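Local coordinates for major pilin backbone protein T-antigen, T13 (Streptococcus pyogenes, PDB 6BBT) that probably forms the pilus shaft of Streptococcus pyogenes as its major backbone pilin, and is the T-antigen used in serotyping, at residues Val193-Val205 / Tyr211-Lys225. Sequence-based numbering, arbitrary orientation. Where two conformers were deposited one is given.
Sequences VVKIIQDGQTKDV and YKFTLHDHQSIMLAK
Val205 lays its CG2 over the centre of one face of the Tyr211 ring, a CH-pi contact 3.9 Å from CG2 to the ring centroid, while Gln198 OE1 and Phe213 CD1 lie at the ring's edge, in its plane. The Phe213 ring, in turn, has Ile221 CD1 above one face, offset toward the rim. Tyr211 OH donates to Gln198 OE1 over a short 2.5 Å, tilted 26° from the carbonyl plane, and the amide stands nearly perpendicular to the ring. With CG anti to the backbone N (chi1 170°) and the chain extended, Gln198 runs alongside Ile221 and comes at the tyrosine from the opposite direction. Its NE2 gives a 2.7 Å bond to a water that also binds Lys212 O, so both ends of the amide are held.

Ile196 packs its CG1 on Leu223 CG at 3.9 Å and turns its CD1 to Ile221. Backbone pairing is brief: Ile197 and Met222 exchange two bonds, 2.8 Å from Ile197 N to Met222 O and 3.2 Å from Met222 N to Ile197 O. Beyond this pair, waters bridge Lys195 to Lys225 and Asp199 to Ser220.

Strand 193-198, inner arm of the hairpin, pairs with strand 220-227, which also pairs with strand 148-166, while strand 211-215 pairs with strand 176-183 in the second sheet. Val194 and Val205 both reach Leu182 of that strand, and Phe213 lies nearly parallel to Phe178, joining two sheets of the transthyretin-clan domain.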
ATOM      1  N   VAL A 193       4.322  -2.983  14.886  1.00 15.30           N
ATOM      2  CA  VAL A 193       5.747  -3.238  15.085  1.00 15.76           C
ATOM      3  C   VAL A 193       6.500  -3.249  13.751  1.00 15.30           C
ATOM      4  O   VAL A 193       5.958  -3.646  12.721  1.00 13.73           O
ATOM      5  CB  VAL A 193       6.051  -4.525  15.896  1.00 17.87           C
ATOM      6  CG1 VAL A 193       5.522  -4.414  17.313  1.00 19.26           C
ATOM      7  CG2 VAL A 193       5.478  -5.775  15.280  1.00 18.64           C
ATOM      8  N   VAL A 194       7.713  -2.721  13.799  1.00 14.96           N
ATOM      9  CA  VAL A 194       8.641  -2.701  12.691  1.00 15.86           C
ATOM     10  C   VAL A 194       9.913  -3.390  13.207  1.00 16.28           C
ATOM     11  O   VAL A 194      10.370  -3.149  14.335  1.00 14.59           O
ATOM     12  CB  VAL A 194       8.951  -1.237  12.256  1.00 16.55           C
ATOM     13  CG1 VAL A 194      10.009  -1.177  11.154  1.00 17.09           C
ATOM     14  CG2 VAL A 194       7.672  -0.539  11.758  1.00 17.24           C
ATOM     15  N   LYS A 195      10.497  -4.231  12.363  1.00 16.75           N
ATOM     16  CA  LYS A 195      11.689  -4.977  12.744  1.00 16.85           C
ATOM     17  C   LYS A 195      12.946  -4.105  12.743  1.00 15.94           C
ATOM     18  O   LYS A 195      13.111  -3.222  11.911  1.00 15.25           O
ATOM     19  CB  LYS A 195      11.890  -6.156  11.803  1.00 18.52           C
ATOM     20  CG  LYS A 195      10.726  -7.122  11.813  1.00 20.07           C
ATOM     21  CD  LYS A 195      10.704  -7.898  13.124  1.00 21.19           C
ATOM     22  CE  LYS A 195       9.389  -8.563  13.323  1.00 22.77           C
ATOM     23  NZ  LYS A 195       9.510  -9.444  14.514  1.00 23.68           N
ATOM     24  N   ILE A 196      13.819  -4.357  13.708  1.00 15.17           N
ATOM     25  CA  ILE A 196      15.118  -3.743  13.769  1.00 15.00           C
ATOM     26  C   ILE A 196      16.146  -4.863  14.005  1.00 16.27           C
ATOM     27  O   ILE A 196      15.852  -5.824  14.730  1.00 15.70           O
ATOM     28  CB  ILE A 196      15.185  -2.668  14.866  1.00 15.52           C
ATOM     29  CG1 ILE A 196      16.486  -1.868  14.805  1.00 16.54           C
ATOM     30  CG2 ILE A 196      15.011  -3.232  16.267  1.00 15.67           C
ATOM     31  CD1 ILE A 196      16.443  -0.590  15.616  1.00 17.07           C
ATOM     32  N   ILE A 197      17.330  -4.723  13.410  1.00 16.04           N
ATOM     33  CA  ILE A 197      18.435  -5.651  13.663  1.00 17.54           C
ATOM     34  C   ILE A 197      19.474  -4.907  14.458  1.00 17.83           C
ATOM     35  O   ILE A 197      19.998  -3.889  14.014  1.00 17.68           O
ATOM     36  CB  ILE A 197      19.027  -6.245  12.376  1.00 18.54           C
ATOM     37  CG1 ILE A 197      17.919  -6.980  11.620  1.00 18.81           C
ATOM     38  CG2 ILE A 197      20.214  -7.174  12.728  1.00 18.74           C
ATOM     39  CD1 ILE A 197      18.255  -7.346  10.197  1.00 20.20           C
ATOM     40  N   GLN A 198      19.759  -5.426  15.644  1.00 18.50           N
ATOM     41  CA  GLN A 198      20.522  -4.719  16.645  1.00 19.05           C
ATOM     42  C   GLN A 198      21.441  -5.725  17.335  1.00 19.00           C
ATOM     43  O   GLN A 198      20.965  -6.728  17.857  1.00 17.98           O
ATOM     44  CB  GLN A 198      19.523  -4.107  17.627  1.00 20.71           C
ATOM     45  CG  GLN A 198      20.092  -3.514  18.897  1.00 22.17           C
ATOM     46  CD  GLN A 198      19.029  -2.794  19.732  1.00 23.28           C
ATOM     47  OE1 GLN A 198      17.947  -2.472  19.245  1.00 26.17           O
ATOM     48  NE2 GLN A 198      19.341  -2.532  20.983  1.00 24.34           N
ATOM     49  N   ASP A 199      22.742  -5.455  17.297  1.00 20.19           N
ATOM     50  CA  ASP A 199      23.781  -6.395  17.730  1.00 22.50           C
ATOM     51  C   ASP A 199      23.532  -7.833  17.236  1.00 20.81           C
ATOM     52  O   ASP A 199      23.603  -8.790  18.004  1.00 19.78           O
ATOM     53  CB  ASP A 199      23.914  -6.360  19.252  1.00 26.29           C
ATOM     54  CG  ASP A 199      25.178  -7.089  19.746  1.00 30.60           C
ATOM     55  OD1 ASP A 199      26.251  -6.939  19.116  1.00 33.06           O
ATOM     56  OD2 ASP A 199      25.081  -7.837  20.742  1.00 34.80           O
ATOM     57  N   GLY A 200      23.157  -7.968  15.971  1.00 19.84           N
ATOM     58  CA  GLY A 200      22.854  -9.276  15.378  1.00 19.81           C
ATOM     59  C   GLY A 200      21.439  -9.803  15.558  1.00 19.89           C
ATOM     60  O   GLY A 200      21.029 -10.702  14.817  1.00 18.79           O
ATOM     61  N   GLN A 201      20.693  -9.266  16.527  1.00 20.89           N
ATOM     62  CA  GLN A 201      19.400  -9.827  16.906  1.00 22.74           C
ATOM     63  C   GLN A 201      18.277  -9.043  16.272  1.00 21.32           C
ATOM     64  O   GLN A 201      18.341  -7.807  16.197  1.00 21.79           O
ATOM     65  CB  GLN A 201      19.186  -9.767  18.423  1.00 25.55           C
ATOM     66  CG  GLN A 201      20.234 -10.451  19.274  1.00 29.55           C
ATOM     67  CD  GLN A 201      20.134 -10.017  20.733  1.00 35.10           C
ATOM     68  OE1 GLN A 201      21.131  -9.632  21.356  1.00 40.42           O
ATOM     69  NE2 GLN A 201      18.920 -10.047  21.273  1.00 37.07           N
ATOM     70  N   THR A 202      17.250  -9.756  15.842  1.00 21.00           N
ATOM     71  CA  THR A 202      16.058  -9.143  15.264  1.00 22.78           C
ATOM     72  C   THR A 202      15.120  -8.800  16.426  1.00 22.82           C
ATOM     73  O   THR A 202      14.762  -9.676  17.205  1.00 21.95           O
ATOM     74  CB  THR A 202      15.396 -10.074  14.243  1.00 25.13           C
ATOM     75  OG1 THR A 202      16.238 -10.179  13.077  1.00 26.87           O
ATOM     76  CG2 THR A 202      14.047  -9.532  13.809  1.00 26.89           C
ATOM     77  N   LYS A 203      14.779  -7.522  16.557  1.00 21.64           N
ATOM     78  CA  LYS A 203      13.893  -7.033  17.609  1.00 21.65           C
ATOM     79  C   LYS A 203      12.752  -6.205  17.033  1.00 20.18           C
ATOM     80  O   LYS A 203      12.708  -5.982  15.819  1.00 18.48           O
ATOM     81  CB  LYS A 203      14.701  -6.192  18.579  1.00 23.52           C
ATOM     82  CG  LYS A 203      15.694  -6.989  19.378  1.00 26.64           C
ATOM     83  CD  LYS A 203      16.228  -6.136  20.507  1.00 31.09           C
ATOM     84  CE  LYS A 203      17.148  -6.930  21.410  1.00 35.21           C
ATOM     85  NZ  LYS A 203      17.799  -6.016  22.391  1.00 37.15           N
ATOM     86  N   ASP A 204      11.835  -5.756  17.906  1.00 18.81           N
ATOM     87  CA  ASP A 204      10.623  -5.020  17.485  1.00 18.43           C
ATOM     88  C   ASP A 204      10.644  -3.595  18.013  1.00 17.47           C
ATOM     89  O   ASP A 204      10.819  -3.369  19.229  1.00 15.76           O
ATOM     90  CB  ASP A 204       9.351  -5.693  18.000  1.00 20.47           C
ATOM     91  CG  ASP A 204       9.025  -6.974  17.301  1.00 22.57           C
ATOM     92  OD1 ASP A 204       9.297  -7.117  16.100  1.00 24.66           O
ATOM     93  OD2 ASP A 204       8.448  -7.859  17.959  1.00 27.20           O
ATOM     94  N   VAL A 205      10.503  -2.642  17.091  1.00 15.46           N
ATOM     95  CA  VAL A 205      10.274  -1.254  17.422  1.00 14.81           C
ATOM     96  C   VAL A 205       8.766  -1.026  17.304  1.00 13.79           C
ATOM     97  O   VAL A 205       8.177  -1.337  16.282  1.00 14.30           O
ATOM     98  CB  VAL A 205      11.024  -0.326  16.463  1.00 14.69           C
ATOM     99  CG1 VAL A 205      10.737   1.141  16.790  1.00 15.20           C
ATOM    100  CG2 VAL A 205      12.513  -0.614  16.535  1.00 14.94           C
ATOM    101  N   TYR A 211      12.211   4.477  21.229  1.00 15.08           N
ATOM    102  CA  TYR A 211      12.996   3.257  21.222  1.00 15.68           C
ATOM    103  C   TYR A 211      14.445   3.653  21.506  1.00 16.61           C
ATOM    104  O   TYR A 211      15.063   4.361  20.711  1.00 15.94           O
ATOM    105  CB  TYR A 211      12.886   2.531  19.872  1.00 15.45           C
ATOM    106  CG  TYR A 211      13.592   1.196  19.877  1.00 15.53           C
ATOM    107  CD1 TYR A 211      14.922   1.096  19.546  1.00 15.30           C
ATOM    108  CD2 TYR A 211      12.916   0.030  20.248  1.00 16.34           C
ATOM    109  CE1 TYR A 211      15.590  -0.123  19.589  1.00 16.40           C
ATOM    110  CE2 TYR A 211      13.573  -1.196  20.284  1.00 17.04           C
ATOM    111  CZ  TYR A 211      14.911  -1.261  19.963  1.00 16.60           C
ATOM    112  OH  TYR A 211      15.561  -2.463  19.994  1.00 17.73           O
ATOM    113  N   LYS A 212      14.978   3.210  22.642  1.00 18.34           N
ATOM    114  CA  LYS A 212      16.324   3.599  23.081  1.00 19.64           C
ATOM    115  C   LYS A 212      17.304   2.484  22.785  1.00 20.34           C
ATOM    116  O   LYS A 212      16.984   1.305  22.955  1.00 20.57           O
ATOM    117  CB  LYS A 212      16.330   3.979  24.572  1.00 21.81           C
ATOM    118  CG  LYS A 212      15.774   5.387  24.838  1.00 23.93           C
ATOM    119  CD  LYS A 212      15.634   5.680  26.330  1.00 26.19           C
ATOM    120  CE  LYS A 212      14.939   7.022  26.620  1.00 28.50           C
ATOM    121  NZ  LYS A 212      15.623   8.186  25.972  1.00 30.15           N
ATOM    122  N   PHE A 213      18.483   2.850  22.294  1.00 19.67           N
ATOM    123  CA  PHE A 213      19.556   1.899  22.021  1.00 19.99           C
ATOM    124  C   PHE A 213      20.907   2.611  22.117  1.00 20.70           C
ATOM    125  O   PHE A 213      20.967   3.846  22.202  1.00 18.87           O
ATOM    126  CB  PHE A 213      19.379   1.261  20.635  1.00 19.98           C
ATOM    127  CG  PHE A 213      19.495   2.238  19.497  1.00 19.09           C
ATOM    128  CD1 PHE A 213      18.387   2.954  19.062  1.00 18.81           C
ATOM    129  CD2 PHE A 213      20.723   2.458  18.867  1.00 18.93           C
ATOM    130  CE1 PHE A 213      18.495   3.865  18.028  1.00 18.11           C
ATOM    131  CE2 PHE A 213      20.831   3.368  17.827  1.00 18.11           C
ATOM    132  CZ  PHE A 213      19.720   4.074  17.411  1.00 17.84           C
ATOM    133  N   THR A 214      21.983   1.831  22.102  1.00 21.21           N
ATOM    134  CA  THR A 214      23.329   2.389  22.159  1.00 22.28           C
ATOM    135  C   THR A 214      24.143   1.946  20.982  1.00 22.41           C
ATOM    136  O   THR A 214      23.896   0.886  20.417  1.00 23.89           O
ATOM    137  CB  THR A 214      24.067   1.982  23.459  1.00 23.82           C
ATOM    138  OG1 THR A 214      24.372   0.581  23.418  1.00 26.16           O
ATOM    139  CG2 THR A 214      23.226   2.276  24.685  1.00 23.21           C
ATOM    140  N   LEU A 215      25.111   2.781  20.594  1.00 23.48           N
ATOM    141  CA  LEU A 215      26.129   2.415  19.618  1.00 23.98           C
ATOM    142  C   LEU A 215      27.489   2.923  20.078  1.00 26.15           C
ATOM    143  O   LEU A 215      27.583   4.008  20.660  1.00 26.58           O
ATOM    144  CB  LEU A 215      25.826   3.026  18.238  1.00 23.79           C
ATOM    145  CG  LEU A 215      24.512   2.652  17.552  1.00 23.36           C
ATOM    146  CD1 LEU A 215      24.309   3.549  16.337  1.00 22.61           C
ATOM    147  CD2 LEU A 215      24.514   1.176  17.148  1.00 23.20           C
ATOM    148  N   HIS A 216      28.538   2.153  19.795  1.00 28.19           N
ATOM    149  CA  HIS A 216      29.928   2.646  19.926  1.00 29.36           C
ATOM    150  C   HIS A 216      30.493   2.849  18.528  1.00 28.93           C
ATOM    151  O   HIS A 216      29.820   2.559  17.542  1.00 25.53           O
ATOM    152  CB  HIS A 216      30.806   1.703  20.776  1.00 31.65           C
ATOM    153  CG  HIS A 216      30.764   0.274  20.342  1.00 31.31           C
ATOM    154  ND1 HIS A 216      31.361  -0.169  19.181  1.00 33.16           N
ATOM    155  CD2 HIS A 216      30.180  -0.808  20.905  1.00 32.65           C
ATOM    156  CE1 HIS A 216      31.146  -1.467  19.044  1.00 33.65           C
ATOM    157  NE2 HIS A 216      30.432  -1.879  20.077  1.00 33.33           N
ATOM    158  N   ASP A 217      31.722   3.362  18.442  1.00 31.13           N
ATOM    159  CA  ASP A 217      32.376   3.629  17.156  1.00 31.39           C
ATOM    160  C   ASP A 217      32.238   2.441  16.213  1.00 31.03           C
ATOM    161  O   ASP A 217      32.473   1.298  16.600  1.00 29.00           O
ATOM    162  CB  ASP A 217      33.861   3.973  17.360  1.00 35.37           C
ATOM    163  CG  ASP A 217      34.544   4.502  16.095  1.00 37.52           C
ATOM    164  OD1 ASP A 217      33.917   5.178  15.262  1.00 37.67           O
ATOM    165  OD2 ASP A 217      35.757   4.268  15.948  1.00 47.23           O
ATOM    166  N   HIS A 218      31.800   2.732  14.992  1.00 30.60           N
ATOM    167  CA  HIS A 218      31.624   1.758  13.909  1.00 32.36           C
ATOM    168  C   HIS A 218      30.494   0.734  14.066  1.00 28.14           C
ATOM    169  O   HIS A 218      30.325  -0.111  13.200  1.00 27.81           O
ATOM    170  CB  HIS A 218      32.977   1.104  13.510  1.00 36.84           C
ATOM    171  CG  HIS A 218      33.810   1.993  12.640  1.00 44.42           C
ATOM    172  ND1 HIS A 218      34.885   2.718  13.119  1.00 48.98           N
ATOM    173  CD2 HIS A 218      33.672   2.341  11.336  1.00 48.12           C
ATOM    174  CE1 HIS A 218      35.394   3.444  12.137  1.00 50.59           C
ATOM    175  NE2 HIS A 218      34.676   3.236  11.047  1.00 51.05           N
ATOM    176  N   GLN A 219      29.689   0.847  15.116  1.00 25.67           N
ATOM    177  CA  GLN A 219      28.544  -0.035  15.295  1.00 26.41           C
ATOM    178  C   GLN A 219      27.352   0.583  14.569  1.00 25.58           C
ATOM    179  O   GLN A 219      27.216   1.805  14.524  1.00 23.80           O
ATOM    180  CB  GLN A 219      28.241  -0.209  16.784  1.00 27.56           C
ATOM    181  CG  GLN A 219      27.345  -1.391  17.117  1.00 29.28           C
ATOM    182  CD  GLN A 219      27.086  -1.522  18.607  1.00 30.67           C
ATOM    183  OE1 GLN A 219      27.400  -0.624  19.381  1.00 31.17           O
ATOM    184  NE2 GLN A 219      26.494  -2.637  19.013  1.00 32.01           N
ATOM    185  N   SER A 220      26.500  -0.265  14.005  1.00 25.20           N
ATOM    186  CA  SER A 220      25.289   0.176  13.314  1.00 23.89           C
ATOM    187  C   SER A 220      24.060  -0.611  13.760  1.00 23.13           C
ATOM    188  O   SER A 220      24.157  -1.681  14.352  1.00 22.25           O
ATOM    189  CB  SER A 220      25.447   0.034  11.802  1.00 23.27           C
ATOM    190  OG  SER A 220      25.695  -1.309  11.445  1.00 24.00           O
ATOM    191  N   ILE A 221      22.903  -0.049  13.465  1.00 21.37           N
ATOM    192  CA  ILE A 221      21.618  -0.709  13.644  1.00 21.12           C
ATOM    193  C   ILE A 221      20.898  -0.549  12.290  1.00 20.25           C
ATOM    194  O   ILE A 221      21.210   0.381  11.538  1.00 18.42           O
ATOM    195  CB  ILE A 221      20.925  -0.063  14.868  1.00 23.71           C
ATOM    196  CG1 ILE A 221      19.972  -1.014  15.541  1.00 25.73           C
ATOM    197  CG2 ILE A 221      20.267   1.278  14.531  1.00 23.47           C
ATOM    198  CD1 ILE A 221      19.520  -0.499  16.894  1.00 28.47           C
ATOM    199  N   MET A 222      20.013  -1.478  11.927  0.50 19.74           N
ATOM    200  CA  MET A 222      19.264  -1.343  10.664  0.50 20.35           C
ATOM    201  C   MET A 222      17.822  -1.796  10.802  0.50 18.46           C
ATOM    202  O   MET A 222      17.534  -2.825  11.410  0.50 16.63           O
ATOM    203  CB  MET A 222      19.910  -2.111   9.506  0.50 22.54           C
ATOM    204  CG  MET A 222      19.239  -1.806   8.153  0.50 24.82           C
ATOM    205  SD  MET A 222      19.694  -2.871   6.768  0.50 30.27           S
ATOM    206  CE  MET A 222      20.120  -4.358   7.648  0.50 28.14           C
ATOM    207  N   LEU A 223      16.923  -1.004  10.225  1.00 17.72           N
ATOM    208  CA  LEU A 223      15.527  -1.364  10.091  1.00 17.11           C
ATOM    209  C   LEU A 223      15.406  -1.669   8.619  1.00 16.96           C
ATOM    210  O   LEU A 223      15.459  -0.748   7.805  1.00 18.15           O
ATOM    211  CB  LEU A 223      14.607  -0.212  10.520  1.00 17.72           C
ATOM    212  CG  LEU A 223      14.790   0.244  11.973  1.00 18.20           C
ATOM    213  CD1 LEU A 223      15.700   1.463  12.028  1.00 19.51           C
ATOM    214  CD2 LEU A 223      13.474   0.564  12.672  1.00 18.48           C
ATOM    215  N   ALA A 224      15.252  -2.941   8.263  1.00 16.13           N
ATOM    216  CA  ALA A 224      15.388  -3.372   6.851  1.00 16.84           C
ATOM    217  C   ALA A 224      14.079  -3.419   6.059  1.00 17.67           C
ATOM    218  O   ALA A 224      14.116  -3.520   4.827  1.00 18.38           O
ATOM    219  CB  ALA A 224      16.065  -4.734   6.784  1.00 17.14           C
ATOM    220  N   LYS A 225      12.942  -3.391   6.766  1.00 16.70           N
ATOM    221  CA  LYS A 225      11.620  -3.544   6.182  1.00 17.20           C
ATOM    222  C   LYS A 225      10.727  -2.423   6.736  1.00 16.51           C
ATOM    223  O   LYS A 225       9.698  -2.664   7.343  1.00 16.45           O
ATOM    224  CB  LYS A 225      11.071  -4.938   6.502  1.00 18.14           C
ATOM    225  CG  LYS A 225      11.903  -6.102   5.904  1.00 19.35           C
ATOM    226  CD  LYS A 225      11.433  -7.478   6.369  1.00 20.21           C
ATOM    227  CE  LYS A 225      12.398  -8.598   5.946  1.00 21.44           C
ATOM    228  NZ  LYS A 225      11.945  -9.977   6.371  1.00 20.93           N
TER
HETATM  229  O   HOH W   1       9.238  -4.508   9.641  1.00 16.07           O
HETATM  230  O   HOH W   2      12.215  -3.239   9.366  1.00 22.10           O
HETATM  231  O   HOH W   3      15.290  -4.976  10.248  1.00 29.25           O
HETATM  232  O   HOH W   4      17.862  -1.348  22.892  1.00 26.31           O
HETATM  233  O   HOH W   5      23.636  -2.877  16.796  1.00 36.21           O